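Local atomic coordinates of cellulase CEL9M (Clostridium cellulolyticum, PDB entry 1IA6), a protein that probably hydrolyses internal beta-1,4-glucosidic linkages of cellulose and related beta-glucans, as a family 9 glycoside hydrolase whose catalytic module binds calcium and zinc. Residues 207-210 with 211-215; 228-231 with 232-236; 257-260 with 261-264. All coordinates share one frame; numbering follows the deposited sequence.

Interactions 1 and 3 are buried and share one calcium ion and two of its waters, their centres about 7 Å apart; each is a loop running into the first turns of a helix, 210-224 and 260-271 respectively. Their chemistry differs: interaction 1 gives the metal a serine and two aspartates, interaction 3 a single backbone carbonyl, with an Asx turn and a methionine-proline contact beside it. Interaction 2 lies at the surface, within the helix 228-236 that comes between the other two in sequence. It has no metal, but carboxylates reach outward to lysines and tyrosines. It packs on interaction 1 through F236 and A233, against L213 and A214, and stops short of touching interaction 3.

Interaction 1: residues 207-210 with 211-215; sequences TSFG and DDLAW. With CA (calcium ion), chain B.
S208 and D211 bind a calcium ion side by side, S208 with both its backbone O and its OG, D211 with both carboxylate oxygens. The OG bond is 2.6 Å; D211 is bidentate but uneven, OD2 at 2.5 Å and OD1 at 2.8 Å from the metal. With CG between its backbone N and carbonyl carbon (chi1 52°), D211 turns its carboxylate back past the helix start toward the serine, and OD1 comes within 3.0 Å of S208 OG, two oxygens drawn together by the shared cation. D212, its CG beside the backbone N (chi1 -57°), reaches the same metal through OD2 at 2.4 Å, while OD1 accepts a hydrogen bond from metal-bound water 1. Water 2 and the backbone O of D257 bring the coordination to eight oxygens, so this loop and the first turn of helix 210-224 supply most of a calcium site in the alpha-barrel catalytic module of a family 9 cellulase. D211 OD2 also accepts a hydrogen bond from the backbone N of M259, which helps fix its rotation. At the N-cap, F209 projects beside L213, both pointing the same way; leucine CD1 meets the ring edge near its plane, 3.7 Å from F209 CD1. In the backbone, L213 N donates to F209 O at 2.9 Å, nearly straight (168°), and A214 N to G210 O at 3.1 Å.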
# COMPACT_ATOMS: atom_id res chain seq x y z
N THR A 207 -1.56 -0.93 16.27
CA THR A 207 -1.46 -0.20 17.53
C THR A 207 -2.30 1.07 17.61
O THR A 207 -2.43 1.64 18.69
CB THR A 207 0.00 0.22 17.79
OG1 THR A 207 0.42 1.15 16.78
CG2 THR A 207 0.92 -1.00 17.76
N SER A 208 -2.87 1.50 16.50
CA SER A 208 -3.65 2.74 16.50
C SER A 208 -4.80 2.75 15.51
O SER A 208 -4.68 2.17 14.43
CB SER A 208 -2.72 3.90 16.17
OG SER A 208 -2.17 3.71 14.88
N PHE A 209 -5.89 3.42 15.86
CA PHE A 209 -7.02 3.52 14.95
C PHE A 209 -7.52 4.96 14.79
O PHE A 209 -8.22 5.27 13.83
CB PHE A 209 -8.17 2.59 15.39
CG PHE A 209 -8.77 2.95 16.71
CD1 PHE A 209 -9.68 4.00 16.82
CD2 PHE A 209 -8.44 2.23 17.86
CE1 PHE A 209 -10.24 4.33 18.05
CE2 PHE A 209 -8.99 2.56 19.09
CZ PHE A 209 -9.90 3.61 19.19
N GLY A 210 -7.15 5.83 15.72
CA GLY A 210 -7.57 7.22 15.64
C GLY A 210 -7.04 7.88 14.38
O GLY A 210 -7.70 8.74 13.78
N ASP A 211 -5.85 7.48 13.97
CA ASP A 211 -5.23 8.02 12.76
C ASP A 211 -6.05 7.61 11.54
O ASP A 211 -6.32 8.43 10.66
CB ASP A 211 -3.78 7.51 12.64
CG ASP A 211 -3.68 5.99 12.77
OD1 ASP A 211 -4.36 5.40 13.63
OD2 ASP A 211 -2.89 5.38 12.01
N ASP A 212 -6.45 6.35 11.49
CA ASP A 212 -7.23 5.84 10.37
C ASP A 212 -8.62 6.47 10.29
O ASP A 212 -9.08 6.84 9.21
CB ASP A 212 -7.31 4.32 10.47
CG ASP A 212 -5.94 3.68 10.51
OD1 ASP A 212 -5.31 3.55 9.44
OD2 ASP A 212 -5.48 3.34 11.62
N LEU A 213 -9.29 6.60 11.43
CA LEU A 213 -10.61 7.22 11.45
C LEU A 213 -10.55 8.65 10.93
O LEU A 213 -11.39 9.07 10.14
CB LEU A 213 -11.19 7.22 12.86
CG LEU A 213 -11.80 5.91 13.37
CD1 LEU A 213 -12.11 6.03 14.85
CD2 LEU A 213 -13.06 5.59 12.58
N ALA A 214 -9.54 9.40 11.38
CA ALA A 214 -9.37 10.79 10.96
C ALA A 214 -9.12 10.85 9.46
O ALA A 214 -9.71 11.66 8.75
CB ALA A 214 -8.21 11.42 11.72
N TRP A 215 -8.23 9.99 8.99
CA TRP A 215 -7.88 9.90 7.58
C TRP A 215 -9.12 9.60 6.73
O TRP A 215 -9.39 10.29 5.74
CB TRP A 215 -6.81 8.81 7.42
CG TRP A 215 -6.54 8.29 6.04
CD1 TRP A 215 -6.86 7.04 5.56
CD2 TRP A 215 -5.78 8.93 5.00
NE1 TRP A 215 -6.35 6.87 4.30
CE2 TRP A 215 -5.68 8.01 3.93
CE3 TRP A 215 -5.18 10.19 4.88
CZ2 TRP A 215 -5.00 8.31 2.75
CZ3 TRP A 215 -4.50 10.49 3.69
CH2 TRP A 215 -4.42 9.55 2.65
CA CA B . -3.32 3.03 12.61
O HOH W 1 -2.89 2.62 10.25
O HOH W 2 -3.29 0.64 12.52

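Interaction 2: residues 228-231 with 232-236; sequences TYIT and DAEQF
E234 rises from the helix one turn after I230, and the two side chains cross obliquely. From its CB, 3.7 Å from I230 O, the glutamate starts out over the carbonyl of the preceding turn. CG sits anti to its own carbonyl carbon (chi1 -60°), bringing it closer still, 3.3 Å from I230 O. The same oxygen receives the backbone N-H of E234 at 3.0 Å between N and O, so the methylene rests against an acceptor already engaged in the helix ladder. Beyond CG the chain extends away from the backbone, and OE2 passes I230 CG2 at 4.2 Å. At the tip, OE1 forms a salt bridge with K273 NZ and a hydrogen bond with Y276 OH, two partners that hold one end of the carboxylate. D232 leaves another side of the helix: its CB lies 3.4 Å from Y229 O and its CG 3.5 Å from T228 O, before OD2 forms a salt bridge with K192 NZ and a hydrogen bond with Y188 OH. D232 N donates to T228 O and A233 N to Y229 O; the ladder slackens at Q235, whose N makes a weak bond to D232 O. Helix 228-236 packs on three others, with E234 reaching Y276 of a fourth, 274-289: Y229 and F236 lie on helices 174-193 and 210-224, I230 and A233 on 260-271, I230 touching 210-224 as well.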
# COMPACT_ATOMS: atom_id res chain seq x y z
N THR A 228 -19.49 17.71 9.16
CA THR A 228 -19.53 16.82 10.31
C THR A 228 -18.36 15.85 10.31
O THR A 228 -17.87 15.46 11.37
CB THR A 228 -20.84 16.01 10.35
OG1 THR A 228 -21.00 15.31 9.11
CG2 THR A 228 -22.02 16.93 10.57
N TYR A 229 -17.90 15.45 9.13
CA TYR A 229 -16.78 14.52 9.04
C TYR A 229 -15.50 15.14 9.56
O TYR A 229 -14.66 14.45 10.14
CB TYR A 229 -16.59 14.06 7.59
CG TYR A 229 -17.65 13.09 7.13
CD1 TYR A 229 -17.76 11.83 7.71
CD2 TYR A 229 -18.54 13.43 6.12
CE1 TYR A 229 -18.74 10.93 7.30
CE2 TYR A 229 -19.53 12.54 5.69
CZ TYR A 229 -19.62 11.29 6.29
OH TYR A 229 -20.58 10.40 5.87
N ILE A 230 -15.33 16.45 9.37
CA ILE A 230 -14.13 17.11 9.86
C ILE A 230 -14.22 17.28 11.37
O ILE A 230 -13.22 17.23 12.07
CB ILE A 230 -13.92 18.49 9.17
CG1 ILE A 230 -13.75 18.29 7.66
CG2 ILE A 230 -12.69 19.19 9.75
CD1 ILE A 230 -12.62 17.33 7.26
N THR A 231 -15.44 17.46 11.88
CA THR A 231 -15.63 17.58 13.31
C THR A 231 -15.17 16.26 13.93
O THR A 231 -14.49 16.25 14.95
CB THR A 231 -17.11 17.85 13.66
OG1 THR A 231 -17.52 19.09 13.07
CG2 THR A 231 -17.31 17.93 15.16
N ASP A 232 -15.53 15.14 13.29
CA ASP A 232 -15.13 13.82 13.77
C ASP A 232 -13.61 13.67 13.69
O ASP A 232 -12.96 13.25 14.65
CB ASP A 232 -15.72 12.69 12.91
CG ASP A 232 -17.20 12.47 13.15
OD1 ASP A 232 -17.75 13.01 14.13
OD2 ASP A 232 -17.81 11.72 12.35
N ALA A 233 -13.06 14.02 12.53
CA ALA A 233 -11.62 13.90 12.30
C ALA A 233 -10.76 14.60 13.34
O ALA A 233 -9.79 14.02 13.83
CB ALA A 233 -11.28 14.41 10.91
N GLU A 234 -11.10 15.83 13.68
CA GLU A 234 -10.31 16.56 14.66
C GLU A 234 -10.33 15.91 16.03
O GLU A 234 -9.38 16.04 16.81
CB GLU A 234 -10.79 18.01 14.75
CG GLU A 234 -10.69 18.76 13.43
CD GLU A 234 -10.48 20.24 13.62
OE1 GLU A 234 -9.39 20.63 14.09
OE2 GLU A 234 -11.40 21.02 13.30
N GLN A 235 -11.40 15.19 16.32
CA GLN A 235 -11.54 14.50 17.59
C GLN A 235 -10.78 13.17 17.59
O GLN A 235 -10.08 12.85 18.55
CB GLN A 235 -13.02 14.26 17.88
CG GLN A 235 -13.31 13.51 19.17
CD GLN A 235 -14.78 13.18 19.32
OE1 GLN A 235 -15.14 12.03 19.58
NE2 GLN A 235 -15.64 14.18 19.17
N PHE A 236 -10.89 12.42 16.50
CA PHE A 236 -10.22 11.12 16.42
C PHE A 236 -8.70 11.18 16.34
O PHE A 236 -8.01 10.33 16.90
CB PHE A 236 -10.74 10.33 15.21
CG PHE A 236 -12.20 9.99 15.29
CD1 PHE A 236 -12.77 9.57 16.49
CD2 PHE A 236 -13.00 10.05 14.16
CE1 PHE A 236 -14.12 9.23 16.56
CE2 PHE A 236 -14.35 9.72 14.22
CZ PHE A 236 -14.91 9.31 15.42

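Interaction 3: residues 257-260 with 261-264; sequences DDMY and VPAA. With CA (calcium ion), chain B.
M259 and P262 make the apolar part of the contact, their side chains crossing at about a right angle. The methionine chain is bent at both chi2 (-65°) and chi3 (-80°), which folds its terminal methyl back to the proline ring, CE lying 3.9 Å from P262 CB. Hydrogen bonds form the second group. A263 N donates to M259 O at 3.1 Å and A264 N to Y260 O at 3.0 Å, the opening rungs of helix 260-271, with M259 at the N-cap; P262, having no N-H, suits a first turn where such hydrogens lack helical acceptors. Ahead of it, D258 OD1 accepts from Y260 N at 3.1 Å, met on the anti side and 35° out of the carboxylate plane. Water 3 donates to D258 O and accepts from V261 N, satisfying an early helix N-H. Metal bonding comes last: the backbone O of D257 lies 2.4 Å from calcium, while its OD1 takes a hydrogen bond from metal-bound water 2, 2.8 Å away, a second-shell role. An Asx turn thus leads from a calcium-binding carbonyl straight into a helix, completing the site to which S208, D211 and D212 also belong.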
# COMPACT_ATOMS: atom_id res chain seq x y z
N ASP A 257 0.35 0.75 9.66
CA ASP A 257 -0.08 0.93 11.04
C ASP A 257 -0.15 2.38 11.52
O ASP A 257 -0.91 2.70 12.43
CB ASP A 257 0.85 0.15 11.98
CG ASP A 257 0.36 0.15 13.43
OD1 ASP A 257 -0.84 -0.11 13.65
OD2 ASP A 257 1.18 0.40 14.34
N ASP A 258 0.64 3.25 10.90
CA ASP A 258 0.69 4.65 11.31
C ASP A 258 0.31 5.62 10.18
O ASP A 258 1.07 5.83 9.24
CB ASP A 258 2.10 4.97 11.83
CG ASP A 258 2.27 6.42 12.25
OD1 ASP A 258 1.26 7.13 12.41
OD2 ASP A 258 3.43 6.84 12.44
N MET A 259 -0.89 6.19 10.29
CA MET A 259 -1.37 7.13 9.29
C MET A 259 -1.54 8.53 9.86
O MET A 259 -2.26 9.36 9.29
CB MET A 259 -2.70 6.64 8.70
CG MET A 259 -2.55 5.45 7.76
SD MET A 259 -1.61 5.86 6.29
CE MET A 259 -2.87 6.68 5.31
N TYR A 260 -0.88 8.81 10.98
CA TYR A 260 -0.98 10.12 11.61
C TYR A 260 -0.45 11.27 10.76
O TYR A 260 -1.02 12.36 10.78
CB TYR A 260 -0.28 10.11 12.97
CG TYR A 260 -1.11 9.47 14.05
CD1 TYR A 260 -2.22 10.13 14.58
CD2 TYR A 260 -0.83 8.19 14.51
CE1 TYR A 260 -3.03 9.51 15.53
CE2 TYR A 260 -1.63 7.57 15.46
CZ TYR A 260 -2.73 8.24 15.97
OH TYR A 260 -3.54 7.62 16.89
N VAL A 261 0.64 11.04 10.03
CA VAL A 261 1.20 12.11 9.19
C VAL A 261 0.27 12.43 8.02
O VAL A 261 -0.04 13.59 7.77
CB VAL A 261 2.61 11.73 8.69
CG1 VAL A 261 3.17 12.85 7.82
CG2 VAL A 261 3.53 11.49 9.87
N PRO A 262 -0.18 11.41 7.27
CA PRO A 262 -1.08 11.70 6.15
C PRO A 262 -2.35 12.39 6.63
O PRO A 262 -2.85 13.32 5.99
CB PRO A 262 -1.36 10.31 5.57
CG PRO A 262 -0.09 9.59 5.82
CD PRO A 262 0.28 10.01 7.23
N ALA A 263 -2.88 11.94 7.76
CA ALA A 263 -4.11 12.53 8.30
C ALA A 263 -3.87 13.99 8.68
O ALA A 263 -4.72 14.84 8.41
CB ALA A 263 -4.59 11.74 9.52
N ALA A 264 -2.72 14.28 9.28
CA ALA A 264 -2.40 15.65 9.67
C ALA A 264 -2.22 16.52 8.43
O ALA A 264 -2.61 17.68 8.42
CB ALA A 264 -1.13 15.68 10.51
CA CA B . -3.32 3.03 12.61
O HOH W 2 -3.29 0.64 12.52
O HOH W 3 2.21 8.51 9.63
O HOH W 1 -2.89 2.62 10.25